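Local coordinates for protein MgGH51 (Meripilus giganteus, PDB 6ZPV) that hydrolyses terminal alpha-L-arabinofuranosyl units as a family GH51 arabinofuranosidase, probably releasing arabinose from plant cell-wall polysaccharides, at residues L20-I25 with L272-F277; P200-R205 with D212-L217; S223-P228 with Q276-T281; W242-T247 with I316-G321. All coordinates share one frame; numbering follows the deposited sequence.

Interaction 1 of 4, residues L20-I25 with L272-F277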
# COMPACT_ATOMS: atom_id res chain seq x y z
N LEU A 20 -0.60 8.33 -2.71
CA LEU A 20 0.02 7.02 -2.53
C LEU A 20 -0.38 6.05 -3.63
O LEU A 20 -1.51 6.11 -4.15
CB LEU A 20 -0.41 6.43 -1.19
CG LEU A 20 -0.22 7.30 0.04
CD1 LEU A 20 -0.60 6.52 1.28
CD2 LEU A 20 1.18 7.86 0.16
N MET A 21 0.54 5.15 -3.95
CA MET A 21 0.30 4.04 -4.88
C MET A 21 0.41 2.71 -4.17
O MET A 21 1.45 2.41 -3.57
CB MET A 21 1.25 4.07 -6.08
CG MET A 21 1.01 3.00 -7.11
SD MET A 21 1.78 1.41 -6.72
CE MET A 21 1.10 0.32 -7.94
N PHE A 22 -0.67 1.90 -4.20
CA PHE A 22 -0.69 0.63 -3.48
C PHE A 22 -1.05 -0.53 -4.41
O PHE A 22 -2.04 -0.51 -5.13
CB PHE A 22 -1.70 0.71 -2.32
CG PHE A 22 -1.62 -0.54 -1.43
CD1 PHE A 22 -2.37 -1.67 -1.69
CD2 PHE A 22 -0.77 -0.58 -0.35
CE1 PHE A 22 -2.24 -2.80 -0.91
CE2 PHE A 22 -0.63 -1.72 0.44
CZ PHE A 22 -1.39 -2.82 0.16
N GLU A 23 -0.28 -1.60 -4.24
CA GLU A 23 -0.70 -2.95 -4.59
C GLU A 23 -0.09 -3.84 -3.50
O GLU A 23 0.86 -3.41 -2.84
CB GLU A 23 -0.18 -3.36 -5.97
CG GLU A 23 1.33 -3.62 -5.99
CD GLU A 23 1.85 -3.90 -7.40
OE1 GLU A 23 1.38 -4.88 -8.05
OE2 GLU A 23 2.72 -3.12 -7.84
N ASP A 24 -0.54 -5.10 -3.41
CA ASP A 24 0.10 -6.05 -2.48
C ASP A 24 1.36 -6.56 -3.18
O ASP A 24 1.32 -7.38 -4.12
CB ASP A 24 -0.87 -7.19 -2.13
CG ASP A 24 -0.52 -7.83 -0.83
OD1 ASP A 24 0.69 -7.85 -0.45
OD2 ASP A 24 -1.47 -8.31 -0.11
N ILE A 25 2.51 -6.02 -2.76
CA ILE A 25 3.85 -6.37 -3.25
C ILE A 25 4.74 -6.30 -2.00
O ILE A 25 4.50 -5.48 -1.11
CB ILE A 25 4.33 -5.38 -4.35
CG1 ILE A 25 5.69 -5.78 -4.95
CG2 ILE A 25 4.33 -3.95 -3.87
CD1 ILE A 25 6.12 -4.91 -6.11
N LEU A 272 -14.01 -3.09 0.79
CA LEU A 272 -14.56 -2.25 1.86
C LEU A 272 -13.47 -1.83 2.83
O LEU A 272 -13.57 -0.71 3.40
CB LEU A 272 -15.71 -2.94 2.57
CG LEU A 272 -16.53 -2.08 3.50
CD1 LEU A 272 -17.18 -0.88 2.79
CD2 LEU A 272 -17.61 -2.90 4.17
N GLU A 273 -12.48 -2.66 3.12
CA GLU A 273 -11.39 -2.27 4.03
C GLU A 273 -10.60 -1.11 3.43
O GLU A 273 -10.23 -0.15 4.15
CB GLU A 273 -10.51 -3.44 4.37
CG GLU A 273 -11.19 -4.55 5.19
CD GLU A 273 -12.09 -5.50 4.45
OE1 GLU A 273 -11.88 -5.62 3.21
OE2 GLU A 273 -12.93 -6.15 5.07
N TYR A 274 -10.33 -1.15 2.12
CA TYR A 274 -9.68 -0.01 1.45
C TYR A 274 -10.52 1.26 1.64
O TYR A 274 -9.99 2.29 2.05
CB TYR A 274 -9.48 -0.33 -0.06
CG TYR A 274 -8.37 -1.26 -0.44
CD1 TYR A 274 -7.05 -0.86 -0.29
CD2 TYR A 274 -8.61 -2.49 -1.04
CE1 TYR A 274 -5.99 -1.64 -0.75
CE2 TYR A 274 -7.56 -3.29 -1.47
CZ TYR A 274 -6.25 -2.87 -1.32
OH TYR A 274 -5.18 -3.59 -1.81
N LEU A 275 -11.80 1.18 1.28
CA LEU A 275 -12.64 2.37 1.32
C LEU A 275 -12.77 2.96 2.72
O LEU A 275 -12.71 4.19 2.87
CB LEU A 275 -14.03 2.05 0.74
CG LEU A 275 -14.04 1.64 -0.73
CD1 LEU A 275 -15.39 1.07 -1.13
CD2 LEU A 275 -13.67 2.82 -1.62
N GLN A 276 -12.86 2.10 3.73
CA GLN A 276 -12.95 2.58 5.12
C GLN A 276 -11.64 3.31 5.48
O GLN A 276 -11.68 4.32 6.19
CB GLN A 276 -13.24 1.43 6.08
CG GLN A 276 -13.52 1.90 7.48
CD GLN A 276 -14.72 2.84 7.55
OE1 GLN A 276 -15.85 2.40 7.26
NE2 GLN A 276 -14.52 4.09 7.99
N PHE A 277 -10.50 2.79 5.05
CA PHE A 277 -9.22 3.47 5.33
C PHE A 277 -9.18 4.85 4.69
O PHE A 277 -8.70 5.82 5.30
CB PHE A 277 -8.07 2.62 4.79
CG PHE A 277 -6.71 3.19 5.03
CD1 PHE A 277 -6.30 3.53 6.32
CD2 PHE A 277 -5.79 3.31 4.00
CE1 PHE A 277 -5.04 4.04 6.56
CE2 PHE A 277 -4.52 3.79 4.26
CZ PHE A 277 -4.14 4.10 5.52
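Phe-22 and Tyr-274 make a buried aromatic contact between the end of the first strand of the parallel (beta/alpha)8 barrel and one of its outer helices. Phe-22 sits just past strand 20-21, whereas Tyr-274 reaches inward from helix 271-281. The backbones stay well separated, with 10.3 Å from Phe-22 CA to Tyr-274 CA, which leaves the two side chains to span the gap. Both bonds from CA to CB point at the opposing segment, and the side chains cross at roughly a right angle. The contact runs along one edge of Phe-22. Its CE1 lies 3.2 Å from Tyr-274 OH, and its CD1 lies 3.7 Å from Tyr-274 CE1. The phenol oxygen is near the plane of the Phe-22 ring, and Phe-22 CD1 is likewise close to the plane of the tyrosine ring. With centroids 5.8 Å apart and planes at 69°, the pair is oblique. Tyr-274 CG is anti to the carbonyl carbon (chi1 -76°), which sends the ring off the helix toward the strand. The tyrosine also touches Phe-225 and Phe-227, so it bears on strand 224-227 as well as on the residue that follows strand 20-21. An alanine in place of Tyr-274 would probably leave the CD1-CE1 edge of Phe-22 without its partner and open a gap between helix and sheet. No hydrogen bond joins the two segments. Because aromatic edge hydrogens carry a slight positive charge, the phenol oxygen beside CE1 is consistent with a weakly favourable electrostatic contribution to an otherwise apolar contact.

Interaction 2 of 4, residues P200-R205 with D212-L217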
# COMPACT_ATOMS: atom_id res chain seq x y z
N PRO A 200 -4.86 -4.92 18.14
CA PRO A 200 -5.69 -3.75 17.97
C PRO A 200 -5.46 -3.16 16.58
O PRO A 200 -4.31 -3.13 16.11
CB PRO A 200 -5.19 -2.79 19.13
CG PRO A 200 -4.62 -3.75 20.15
CD PRO A 200 -3.96 -4.84 19.32
N THR A 201 -6.47 -2.58 15.97
CA THR A 201 -6.37 -2.05 14.61
C THR A 201 -6.46 -0.53 14.56
O THR A 201 -7.01 0.10 15.47
CB THR A 201 -7.43 -2.71 13.73
OG1 THR A 201 -8.70 -2.44 14.30
CG2 THR A 201 -7.18 -4.18 13.50
N PHE A 202 -6.01 0.03 13.47
CA PHE A 202 -6.18 1.48 13.20
C PHE A 202 -7.66 1.83 13.29
O PHE A 202 -8.52 1.17 12.67
CB PHE A 202 -5.61 1.75 11.81
CG PHE A 202 -5.62 3.19 11.39
CD1 PHE A 202 -4.86 4.15 12.04
CD2 PHE A 202 -6.42 3.62 10.32
CE1 PHE A 202 -4.84 5.47 11.61
CE2 PHE A 202 -6.38 4.94 9.93
CZ PHE A 202 -5.62 5.87 10.56
N LYS A 203 -7.98 2.85 14.06
CA LYS A 203 -9.35 3.34 14.27
C LYS A 203 -10.27 2.23 14.77
O LYS A 203 -11.49 2.34 14.66
CB LYS A 203 -9.90 4.00 13.01
CG LYS A 203 -9.09 5.20 12.58
CD LYS A 203 -9.09 6.37 13.45
CE LYS A 203 -8.43 7.54 12.72
NZ LYS A 203 -8.08 8.57 13.70
N ASN A 204 -9.70 1.17 15.38
CA ASN A 204 -10.51 0.05 15.92
C ASN A 204 -11.47 -0.51 14.86
O ASN A 204 -12.52 -1.06 15.22
CB ASN A 204 -11.25 0.39 17.22
CG ASN A 204 -10.26 0.88 18.25
OD1 ASN A 204 -9.23 0.25 18.53
ND2 ASN A 204 -10.56 2.03 18.82
N ARG A 205 -11.06 -0.54 13.61
CA ARG A 205 -11.92 -1.11 12.59
C ARG A 205 -11.84 -2.63 12.62
O ARG A 205 -10.74 -3.21 12.66
CB ARG A 205 -11.54 -0.67 11.16
CG ARG A 205 -11.64 0.86 10.96
CD ARG A 205 -12.98 1.42 11.43
NE ARG A 205 -13.07 2.82 11.18
CZ ARG A 205 -13.98 3.61 11.70
NH1 ARG A 205 -14.85 3.11 12.57
NH2 ARG A 205 -13.92 4.92 11.47
N ASP A 212 0.92 1.08 13.25
CA ASP A 212 2.10 1.89 12.95
C ASP A 212 2.22 2.20 11.44
O ASP A 212 2.55 3.35 11.12
CB ASP A 212 3.36 1.28 13.57
CG ASP A 212 3.74 -0.12 13.13
OD1 ASP A 212 2.98 -0.72 12.34
OD2 ASP A 212 4.83 -0.63 13.62
N ILE A 213 1.91 1.24 10.59
CA ILE A 213 1.99 1.47 9.16
C ILE A 213 0.88 2.45 8.75
O ILE A 213 1.18 3.42 8.03
CB ILE A 213 1.91 0.14 8.38
CG1 ILE A 213 3.08 -0.78 8.70
CG2 ILE A 213 1.77 0.43 6.91
CD1 ILE A 213 3.02 -2.13 8.02
N ALA A 214 -0.36 2.22 9.18
CA ALA A 214 -1.45 3.10 8.79
C ALA A 214 -1.13 4.55 9.22
O ALA A 214 -1.38 5.48 8.48
CB ALA A 214 -2.75 2.63 9.41
N GLU A 215 -0.66 4.71 10.45
CA GLU A 215 -0.33 6.06 10.96
C GLU A 215 0.78 6.70 10.15
O GLU A 215 0.80 7.93 9.93
CB GLU A 215 0.07 5.97 12.40
CG GLU A 215 -1.05 5.60 13.36
CD GLU A 215 -0.63 5.17 14.76
OE1 GLU A 215 0.61 5.15 15.01
OE2 GLU A 215 -1.51 4.74 15.55
N THR A 216 1.77 5.91 9.73
CA THR A 216 2.89 6.41 8.90
C THR A 216 2.36 6.90 7.56
O THR A 216 2.81 7.97 7.07
CB THR A 216 3.97 5.36 8.74
OG1 THR A 216 4.49 4.93 10.00
CG2 THR A 216 5.13 5.82 7.88
N LEU A 217 1.46 6.16 6.92
CA LEU A 217 0.88 6.62 5.67
C LEU A 217 0.14 7.91 5.91
O LEU A 217 0.27 8.86 5.11
CB LEU A 217 -0.04 5.53 5.11
CG LEU A 217 0.66 4.22 4.74
CD1 LEU A 217 -0.33 3.29 4.03
CD2 LEU A 217 1.94 4.40 3.99
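Phe-202 lays one face of its ring on Ala-214, a CH-pi contact that joins the loop leaving strand 189-198 to helix 211-219, the helix that leads into strand 224-227 of the (beta/alpha)8 barrel. The tight part is this single methyl. Ala-214 CB stands 3.8 Å from the ring centroid, only 21° off the normal, and displaced toward CG, its nearest atom at 3.5 Å. The ring reaches the helix because chi1 of Phe-202, at -177°, extends the side chain directly away from its backbone N. Lys-203 CG lies over the rim of the opposite face, so the ring lies between its sequence neighbour and the helix. Helix 271-281 adds Phe-277, which touches Ala-214, and Asp-280, which touches Phe-202.

The solvent side is looser. There the exposed Glu-215 offers only its CG, 4.2 Å from Phe-202 CE1, approaching neither squarely over the face nor at the edge; its extended chain carries the carboxylate onward, turned 62° from the ring plane. Within the helix, Asp-212 O accepts two bonds from opposite faces of its carbonyl plane: one from Thr-216 N at 3.0 Å, the other from Thr-216 OG1 at 2.7 Å.

Interaction 3 of 4, residues S223-P228 with Q276-T281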
# COMPACT_ATOMS: atom_id res chain seq x y z
N SER A 223 -3.23 12.78 -0.37
CA SER A 223 -4.59 13.21 -0.77
C SER A 223 -5.35 12.08 -1.49
O SER A 223 -6.58 12.15 -1.57
CB SER A 223 -4.57 14.40 -1.70
OG SER A 223 -3.90 14.08 -2.92
N PHE A 224 -4.66 11.10 -2.03
CA PHE A 224 -5.31 10.02 -2.77
C PHE A 224 -4.56 8.73 -2.53
O PHE A 224 -3.42 8.69 -2.06
CB PHE A 224 -5.36 10.30 -4.28
CG PHE A 224 -4.03 10.29 -4.98
CD1 PHE A 224 -3.41 9.09 -5.35
CD2 PHE A 224 -3.34 11.47 -5.22
CE1 PHE A 224 -2.17 9.05 -5.91
CE2 PHE A 224 -2.10 11.44 -5.81
CZ PHE A 224 -1.50 10.24 -6.15
N PHE A 225 -5.22 7.65 -2.89
CA PHE A 225 -4.70 6.28 -2.77
C PHE A 225 -5.07 5.52 -4.04
O PHE A 225 -6.27 5.23 -4.28
CB PHE A 225 -5.29 5.62 -1.51
CG PHE A 225 -4.66 4.34 -1.05
CD1 PHE A 225 -5.01 3.11 -1.60
CD2 PHE A 225 -3.78 4.31 -0.01
CE1 PHE A 225 -4.54 1.92 -1.06
CE2 PHE A 225 -3.31 3.13 0.54
CZ PHE A 225 -3.71 1.91 0.01
N ARG A 226 -4.10 5.21 -4.87
CA ARG A 226 -4.28 4.44 -6.13
C ARG A 226 -4.23 2.95 -5.78
O ARG A 226 -3.29 2.50 -5.07
CB ARG A 226 -3.18 4.80 -7.14
CG ARG A 226 -3.33 4.12 -8.47
CD ARG A 226 -2.02 4.09 -9.25
NE ARG A 226 -2.14 3.38 -10.53
CZ ARG A 226 -1.16 2.68 -11.10
NH1 ARG A 226 0.07 2.70 -10.58
NH2 ARG A 226 -1.43 1.95 -12.17
N PHE A 227 -5.20 2.15 -6.22
CA PHE A 227 -5.29 0.74 -5.80
C PHE A 227 -6.25 0.05 -6.72
O PHE A 227 -7.09 0.72 -7.37
CB PHE A 227 -5.77 0.66 -4.35
CG PHE A 227 -7.27 0.79 -4.17
CD1 PHE A 227 -7.90 1.96 -4.43
CD2 PHE A 227 -8.02 -0.35 -3.87
CE1 PHE A 227 -9.28 2.04 -4.39
CE2 PHE A 227 -9.38 -0.26 -3.82
CZ PHE A 227 -10.03 0.92 -4.11
N PRO A 228 -6.30 -1.30 -6.79
CA PRO A 228 -5.44 -2.26 -6.09
C PRO A 228 -4.19 -2.65 -6.87
O PRO A 228 -3.45 -3.55 -6.45
CB PRO A 228 -6.36 -3.46 -5.89
CG PRO A 228 -7.18 -3.45 -7.15
CD PRO A 228 -7.46 -1.98 -7.39
N GLN A 276 -12.86 2.10 3.73
CA GLN A 276 -12.95 2.58 5.12
C GLN A 276 -11.64 3.31 5.48
O GLN A 276 -11.68 4.32 6.19
CB GLN A 276 -13.24 1.43 6.08
CG GLN A 276 -13.52 1.90 7.48
CD GLN A 276 -14.72 2.84 7.55
OE1 GLN A 276 -15.85 2.40 7.26
NE2 GLN A 276 -14.52 4.09 7.99
N PHE A 277 -10.50 2.79 5.05
CA PHE A 277 -9.22 3.47 5.33
C PHE A 277 -9.18 4.85 4.69
O PHE A 277 -8.70 5.82 5.30
CB PHE A 277 -8.07 2.62 4.79
CG PHE A 277 -6.71 3.19 5.03
CD1 PHE A 277 -6.30 3.53 6.32
CD2 PHE A 277 -5.79 3.31 4.00
CE1 PHE A 277 -5.04 4.04 6.56
CE2 PHE A 277 -4.52 3.79 4.26
CZ PHE A 277 -4.14 4.10 5.52
N PHE A 278 -9.74 4.99 3.48
CA PHE A 278 -9.80 6.30 2.83
C PHE A 278 -10.65 7.28 3.67
O PHE A 278 -10.23 8.44 3.92
CB PHE A 278 -10.32 6.19 1.40
CG PHE A 278 -9.62 5.17 0.54
CD1 PHE A 278 -8.33 4.73 0.82
CD2 PHE A 278 -10.28 4.59 -0.51
CE1 PHE A 278 -7.74 3.73 0.06
CE2 PHE A 278 -9.68 3.59 -1.27
CZ PHE A 278 -8.44 3.13 -0.95
N GLU A 279 -11.82 6.80 4.08
CA GLU A 279 -12.69 7.60 4.94
C GLU A 279 -11.94 7.99 6.21
O GLU A 279 -12.01 9.18 6.66
CB GLU A 279 -13.98 6.83 5.30
CG GLU A 279 -14.88 7.54 6.24
CD GLU A 279 -16.20 6.82 6.34
OE1 GLU A 279 -16.51 6.27 7.46
OE2 GLU A 279 -16.88 6.71 5.34
N ASP A 280 -11.18 7.08 6.80
CA ASP A 280 -10.49 7.30 8.07
C ASP A 280 -9.30 8.25 7.97
O ASP A 280 -8.82 8.70 9.00
CB ASP A 280 -10.05 5.97 8.68
CG ASP A 280 -11.21 5.09 9.15
OD1 ASP A 280 -12.34 5.62 9.30
OD2 ASP A 280 -10.94 3.90 9.42
N THR A 281 -8.78 8.48 6.79
CA THR A 281 -7.58 9.30 6.57
C THR A 281 -7.85 10.56 5.76
O THR A 281 -6.92 11.36 5.56
CB THR A 281 -6.51 8.46 5.87
OG1 THR A 281 -7.01 8.00 4.63
CG2 THR A 281 -5.98 7.34 6.71
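An aromatic cluster of Phe-225, Phe-227, Phe-277 and Phe-278 packs between strand and helix in the beta-alpha-beta crossover in which helix 271-281 returns the chain from strand 224-227 to the next parallel strand, 284-289. The strand and helix segments run nearly antiparallel, their axes 9.8 Å apart, and within the two segments the contacts across that gap are all made by phenylalanine side chains. Phe-278 is central. Its CB does not point straight at the strand, but the ring end swings in between the two strand phenylalanines. Its CE1 lies over one face of Phe-225, 3.3 Å from CD1, in an oblique pairing. The adjoining CZ-CE2 edge meets the face of Phe-227 edge-to-face, with planes at 65° and CZ 3.6 Å above the Phe-227 ring plane, offset toward its rim. Phe-227 presents that face with CG between its backbone N and carbonyl carbon (chi1 81°). Phe-277 joins from the neighbouring helix position, directing its edge toward the face of Phe-225 in an offset edge-to-face pair with planes at 83°. A serine in place of Phe-225 would probably strip Phe-278 CE1 and the Phe-277 edge of the face they pack against, leaving a gap between strand and helix. Arg-226 between the two strand aromatics points the other way, forming salt bridges to Glu-347 and Glu-429. On the helix side the nearest approach to Phe-227 is made by Phe-278 CE2, 3.5 Å from Phe-227 CE1.

Interaction 4 of 4, residues W242-T247 with I316-G321. With NAG (2-acetamido-2-deoxy-beta-D-glucopyranose), chain D.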
# COMPACT_ATOMS: atom_id res chain seq x y z
N TRP A 242 -7.56 -9.84 -10.32
CA TRP A 242 -8.25 -9.35 -9.11
C TRP A 242 -9.75 -9.21 -9.46
O TRP A 242 -10.07 -8.66 -10.51
CB TRP A 242 -7.60 -8.04 -8.68
CG TRP A 242 -8.14 -7.45 -7.41
CD1 TRP A 242 -7.68 -7.67 -6.15
CD2 TRP A 242 -9.23 -6.52 -7.27
NE1 TRP A 242 -8.39 -6.97 -5.24
CE2 TRP A 242 -9.34 -6.24 -5.88
CE3 TRP A 242 -10.07 -5.85 -8.15
CZ2 TRP A 242 -10.29 -5.33 -5.40
CZ3 TRP A 242 -10.99 -4.95 -7.66
CH2 TRP A 242 -11.09 -4.68 -6.30
N GLN A 243 -10.61 -9.61 -8.54
CA GLN A 243 -12.08 -9.49 -8.66
C GLN A 243 -12.65 -8.86 -7.42
O GLN A 243 -12.50 -9.44 -6.31
CB GLN A 243 -12.75 -10.86 -8.93
CG GLN A 243 -12.32 -11.53 -10.21
CD GLN A 243 -13.21 -12.72 -10.57
OE1 GLN A 243 -14.43 -12.57 -10.60
NE2 GLN A 243 -12.62 -13.86 -10.87
N TRP A 244 -13.39 -7.78 -7.55
CA TRP A 244 -13.84 -7.04 -6.37
C TRP A 244 -14.72 -7.88 -5.45
O TRP A 244 -14.60 -7.79 -4.20
CB TRP A 244 -14.66 -5.77 -6.81
CG TRP A 244 -16.05 -6.01 -7.26
CD1 TRP A 244 -16.47 -6.41 -8.51
CD2 TRP A 244 -17.23 -5.98 -6.43
NE1 TRP A 244 -17.83 -6.66 -8.50
CE2 TRP A 244 -18.31 -6.41 -7.24
CE3 TRP A 244 -17.47 -5.72 -5.07
CZ2 TRP A 244 -19.60 -6.56 -6.72
CZ3 TRP A 244 -18.73 -5.89 -4.58
CH2 TRP A 244 -19.80 -6.31 -5.38
N ASN A 245 -15.62 -8.66 -6.02
CA ASN A 245 -16.67 -9.32 -5.26
C ASN A 245 -16.11 -10.46 -4.42
O ASN A 245 -16.69 -10.81 -3.40
CB ASN A 245 -17.81 -9.79 -6.18
CG ASN A 245 -17.29 -10.53 -7.41
OD1 ASN A 245 -16.52 -9.96 -8.22
ND2 ASN A 245 -17.71 -11.80 -7.54
N ALA A 246 -14.97 -11.02 -4.82
CA ALA A 246 -14.26 -12.04 -4.07
C ALA A 246 -13.55 -11.47 -2.85
O ALA A 246 -13.02 -12.21 -2.04
CB ALA A 246 -13.31 -12.78 -4.97
N THR A 247 -13.55 -10.14 -2.71
CA THR A 247 -12.89 -9.41 -1.63
C THR A 247 -13.83 -8.78 -0.61
O THR A 247 -13.36 -8.08 0.28
CB THR A 247 -11.88 -8.37 -2.14
OG1 THR A 247 -12.55 -7.13 -2.45
CG2 THR A 247 -11.08 -8.86 -3.33
N ILE A 316 -17.84 -0.40 -9.23
CA ILE A 316 -18.08 1.03 -9.00
C ILE A 316 -19.39 1.25 -8.23
O ILE A 316 -19.44 2.06 -7.28
CB ILE A 316 -18.01 1.82 -10.31
CG1 ILE A 316 -16.61 1.76 -10.92
CG2 ILE A 316 -18.49 3.26 -10.09
CD1 ILE A 316 -16.51 2.19 -12.37
N ASN A 317 -20.43 0.49 -8.57
CA ASN A 317 -21.69 0.62 -7.81
C ASN A 317 -21.50 0.25 -6.35
O ASN A 317 -22.13 0.84 -5.48
CB ASN A 317 -22.80 -0.23 -8.45
CG ASN A 317 -23.48 0.47 -9.61
OD1 ASN A 317 -23.48 1.71 -9.63
ND2 ASN A 317 -24.06 -0.35 -10.51
N PHE A 318 -20.66 -0.72 -6.02
CA PHE A 318 -20.37 -1.03 -4.63
C PHE A 318 -19.88 0.25 -3.93
O PHE A 318 -20.24 0.50 -2.76
CB PHE A 318 -19.34 -2.15 -4.48
CG PHE A 318 -19.08 -2.51 -3.04
CD1 PHE A 318 -19.94 -3.35 -2.36
CD2 PHE A 318 -18.01 -1.96 -2.34
CE1 PHE A 318 -19.73 -3.70 -1.05
CE2 PHE A 318 -17.78 -2.33 -1.01
CZ PHE A 318 -18.65 -3.19 -0.37
N VAL A 319 -19.01 1.01 -4.57
CA VAL A 319 -18.38 2.22 -3.98
C VAL A 319 -19.41 3.33 -3.81
O VAL A 319 -19.48 3.96 -2.73
CB VAL A 319 -17.16 2.66 -4.79
CG1 VAL A 319 -16.51 3.83 -4.09
CG2 VAL A 319 -16.16 1.54 -5.02
N ILE A 320 -20.17 3.64 -4.89
CA ILE A 320 -20.94 4.91 -4.97
C ILE A 320 -22.43 4.75 -5.21
O ILE A 320 -23.15 5.76 -5.16
CB ILE A 320 -20.37 5.85 -6.04
CG1 ILE A 320 -20.60 5.34 -7.48
CG2 ILE A 320 -18.93 6.18 -5.77
CD1 ILE A 320 -20.18 6.34 -8.51
N GLY A 321 -22.90 3.56 -5.56
CA GLY A 321 -24.29 3.49 -6.05
C GLY A 321 -25.30 3.69 -4.94
O GLY A 321 -25.02 3.43 -3.77
C1 NAG D . -17.32 -12.51 -8.74
C2 NAG D . -17.47 -14.01 -8.53
C3 NAG D . -17.27 -14.72 -9.87
C4 NAG D . -18.23 -14.16 -10.93
C5 NAG D . -18.03 -12.63 -11.02
C6 NAG D . -19.04 -11.97 -12.01
C7 NAG D . -16.98 -15.07 -6.39
C8 NAG D . -15.93 -15.58 -5.46
N2 NAG D . -16.54 -14.53 -7.54
O3 NAG D . -17.49 -16.15 -9.73
O4 NAG D . -17.87 -14.74 -12.19
O5 NAG D . -18.30 -12.08 -9.75
O6 NAG D . -18.80 -10.53 -12.16
O7 NAG D . -18.13 -15.22 -6.16
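Trp-244 and Phe-318 carry the whole contact, each losing a similar amount of surface to the other. The indole directs the outer corner of its six-membered ring at the base of the phenylalanine: Trp-244 CZ3 lies 3.6 Å from Phe-318 CD1 and 3.8 Å from Phe-318 CB. With planes at 37° and centroids 5.4 Å apart, the rings meet obliquely. A chi1 of -178° turns the Phe-318 ring out from helix 306-320, opposite its backbone N and toward the tryptophan. Pro-328 of the following helix touches both rings, and so does Leu-271.

Helix 306-320 is one of the outer helices of the (beta/alpha)8 barrel, and the segment opposite it carries an N-glycosylation sequon, Asn-245, Ala-246 and Thr-247. Asn-245 ND2 is covalently linked to C1 of the N-acetylglucosamine at 1.4 Å. Asn-245 CB also lies over the indole, 3.5 Å above the Trp-244 ring plane and over its centre. Gln-311 NE2, from the same helix as Phe-318, hydrogen-bonds both Asn-245 OD1 and Gln-243 OE1. The turn beneath the glycan is closed at Trp-244 O, which accepts from Thr-247 OG1 at 2.8 Å and from Thr-247 N at 3.0 Å.

How the interactions relate
From the N terminus, residues 20-25 open the longest loop, closed by interaction 1 at helix 271-281, 247 residues on. Interaction 2 closes a short loop wholly within that span, just ahead of strand 224-227. Interaction 3 follows it in series and ends on the same helix as interaction 1, sharing Gln-276 and Phe-277; strand 224-227 and the end of its neighbour 20-21 thus face one helix. Interactions 2 and 3 are tied by the Arg-205 to Asp-280 salt bridge. Interaction 4 starts inside the loops of 1 and 3 but ends beyond them, crossing both and adding helix 306-320; its nearest atoms are about 13 Å from interaction 2.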